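Local atomic coordinates of Csc2 (Thermofilum pendens, PDB entry 4TXD), a protein that probably binds CRISPR RNA as the Cas7-family, RRM-containing subunit of a type I-D interference system, and carries a zinc ion. Residues Q107-Y112 with F167-T172. Numbering follows the deposited sequence.
Sequences QLLREY and FCPHCT. With ZN (zinc ion), chain B.
Leu109 reaches from helix 94-115 to the first turn of helix 169-174 and sets CD1 over the face of the Pro169 ring, with CD2 beside its CG-CD edge. CD1 lies 3.8 Å from Pro169 CD, while CD2 is 3.9 Å from Pro169 CG; leucine suits this buried place because its fork supplies a methyl for each. Its CG stands anti to the carbonyl carbon (chi1 -74°), which carries the branched end outward from the helix. CD1 also comes within 4.0 Å of His170 N and lies more loosely, 4.4 Å, from Cys168 SG. Proline suits the first turn, where its missing N-H costs no helical bond. That turn belongs to a CxxC zinc site: Cys168 SG and Cys171 SG bind the ion at 2.2 and 2.4 Å, and Cys146 and Asp165 complete the four ligands. Cys168 is also the N-cap; with SG set between backbone N and carbonyl carbon (chi1 88°), its sulfur both holds zinc and accepts a weak but fairly straight bond (165°) from Cys171 N. Trimmed back to an alanine, position 109 would probably leave a gap between the helices over Pro169 and His170 N, the proline face less covered though still touched by Met105. Between the two cysteines, His170 presents a ring face to Cys171 SG, 3.8 Å above the plane toward the rim, and packs against Met105 and Leu106 of helix 94-115.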
loop_
_atom_site.group_PDB
_atom_site.type_symbol
_atom_site.label_atom_id
_atom_site.label_comp_id
_atom_site.label_asym_id
_atom_site.label_seq_id
_atom_site.Cartn_x
_atom_site.Cartn_y
_atom_site.Cartn_z
ATOM N N GLN A 107 9.949 2.681 -5.618
ATOM C CA GLN A 107 10.892 3.790 -5.794
ATOM C C GLN A 107 11.858 3.808 -4.614
ATOM O O GLN A 107 13.053 4.059 -4.786
ATOM C CB GLN A 107 10.149 5.127 -5.947
ATOM C CG GLN A 107 11.035 6.310 -6.377
ATOM C CD GLN A 107 11.792 6.058 -7.675
ATOM O OE1 GLN A 107 11.295 5.394 -8.594
ATOM N NE2 GLN A 107 13.013 6.581 -7.749
ATOM N N LEU A 108 11.351 3.514 -3.421
ATOM C CA LEU A 108 12.187 3.444 -2.237
ATOM C C LEU A 108 13.193 2.300 -2.386
ATOM O O LEU A 108 14.354 2.449 -2.002
ATOM C CB LEU A 108 11.339 3.270 -0.975
ATOM C CG LEU A 108 10.446 4.478 -0.631
ATOM C CD1 LEU A 108 9.554 4.154 0.537
ATOM C CD2 LEU A 108 11.300 5.704 -0.304
ATOM N N LEU A 109 12.753 1.176 -2.958
ATOM C CA LEU A 109 13.647 0.038 -3.219
ATOM C C LEU A 109 14.739 0.402 -4.207
ATOM O O LEU A 109 15.890 -0.034 -4.069
ATOM C CB LEU A 109 12.868 -1.174 -3.755
ATOM C CG LEU A 109 12.027 -1.905 -2.717
ATOM C CD1 LEU A 109 11.027 -2.853 -3.394
ATOM C CD2 LEU A 109 12.942 -2.649 -1.750
ATOM N N ARG A 110 14.375 1.179 -5.221
ATOM C CA ARG A 110 15.364 1.639 -6.182
ATOM C C ARG A 110 16.384 2.566 -5.521
ATOM O O ARG A 110 17.580 2.492 -5.809
ATOM C CB ARG A 110 14.686 2.336 -7.346
ATOM C CG ARG A 110 14.079 1.380 -8.344
ATOM C CD ARG A 110 13.153 2.117 -9.285
ATOM N NE ARG A 110 12.581 1.233 -10.293
ATOM C CZ ARG A 110 11.472 1.508 -10.976
ATOM N NH1 ARG A 110 10.809 2.637 -10.739
ATOM N NH2 ARG A 110 11.017 0.651 -11.884
ATOM N N GLU A 111 15.920 3.419 -4.616
ATOM C CA GLU A 111 16.826 4.320 -3.912
ATOM C C GLU A 111 17.696 3.573 -2.908
ATOM O O GLU A 111 18.841 3.968 -2.651
ATOM C CB GLU A 111 16.039 5.436 -3.223
ATOM C CG GLU A 111 15.471 6.435 -4.239
ATOM C CD GLU A 111 14.654 7.551 -3.603
ATOM O OE1 GLU A 111 14.589 7.641 -2.349
ATOM O OE2 GLU A 111 14.075 8.335 -4.381
ATOM N N TYR A 112 17.162 2.496 -2.340
ATOM C CA TYR A 112 17.955 1.649 -1.464
ATOM C C TYR A 112 19.097 1.059 -2.268
ATOM O O TYR A 112 20.265 1.110 -1.855
ATOM C CB TYR A 112 17.117 0.536 -0.838
ATOM C CG TYR A 112 17.962 -0.495 -0.118
ATOM C CD1 TYR A 112 18.491 -0.226 1.138
ATOM C CD2 TYR A 112 18.230 -1.739 -0.697
ATOM C CE1 TYR A 112 19.270 -1.161 1.808
ATOM C CE2 TYR A 112 19.009 -2.684 -0.031
ATOM C CZ TYR A 112 19.529 -2.386 1.215
ATOM O OH TYR A 112 20.306 -3.306 1.885
ATOM N N PHE A 167 9.784 -11.671 -6.614
ATOM C CA PHE A 167 10.413 -11.935 -5.347
ATOM C C PHE A 167 10.808 -10.714 -4.519
ATOM O O PHE A 167 11.173 -10.850 -3.415
ATOM C CB PHE A 167 11.591 -12.882 -5.503
ATOM C CG PHE A 167 12.730 -12.311 -6.267
ATOM C CD1 PHE A 167 13.654 -11.541 -5.648
ATOM C CD2 PHE A 167 12.866 -12.534 -7.589
ATOM C CE1 PHE A 167 14.701 -11.013 -6.336
ATOM C CE2 PHE A 167 13.909 -12.008 -8.293
ATOM C CZ PHE A 167 14.833 -11.238 -7.663
ATOM N N CYS A 168 10.713 -9.538 -5.098
ATOM C CA CYS A 168 11.017 -8.330 -4.383
ATOM C C CYS A 168 9.912 -7.946 -3.420
ATOM O O CYS A 168 8.837 -8.432 -3.488
ATOM C CB CYS A 168 11.347 -7.209 -5.339
ATOM S SG CYS A 168 9.951 -6.266 -5.921
ATOM N N PRO A 169 10.322 -7.030 -2.445
ATOM C CA PRO A 169 9.288 -6.697 -1.472
ATOM C C PRO A 169 7.960 -6.184 -2.036
ATOM O O PRO A 169 6.967 -6.493 -1.494
ATOM C CB PRO A 169 9.940 -5.621 -0.625
ATOM C CG PRO A 169 11.365 -5.981 -0.593
ATOM C CD PRO A 169 11.613 -6.304 -1.995
ATOM N N HIS A 170 7.962 -5.421 -3.096
ATOM C CA HIS A 170 6.702 -4.927 -3.584
ATOM C C HIS A 170 5.886 -6.044 -4.206
ATOM O O HIS A 170 4.724 -6.082 -4.039
ATOM C CB HIS A 170 6.840 -3.689 -4.468
ATOM C CG HIS A 170 6.825 -3.965 -5.922
ATOM N ND1 HIS A 170 5.676 -4.238 -6.613
ATOM C CD2 HIS A 170 7.823 -4.021 -6.821
ATOM C CE1 HIS A 170 5.961 -4.443 -7.876
ATOM N NE2 HIS A 170 7.261 -4.326 -8.028
ATOM N N CYS A 171 6.540 -6.971 -4.866
ATOM C CA CYS A 171 5.842 -8.124 -5.402
ATOM C C CYS A 171 5.257 -9.008 -4.330
ATOM O O CYS A 171 4.142 -9.382 -4.416
ATOM C CB CYS A 171 6.745 -8.947 -6.299
ATOM S SG CYS A 171 7.102 -8.250 -7.899
ATOM N N THR A 172 6.035 -9.322 -3.323
ATOM C CA THR A 172 5.600 -10.252 -2.318
ATOM C C THR A 172 4.576 -9.672 -1.374
ATOM O O THR A 172 3.749 -10.359 -0.867
ATOM C CB THR A 172 6.777 -10.860 -1.548
ATOM O OG1 THR A 172 7.468 -9.850 -0.854
ATOM C CG2 THR A 172 7.707 -11.528 -2.487
HETATM ZN ZN ZN B . 9.285 -7.302 -7.741
#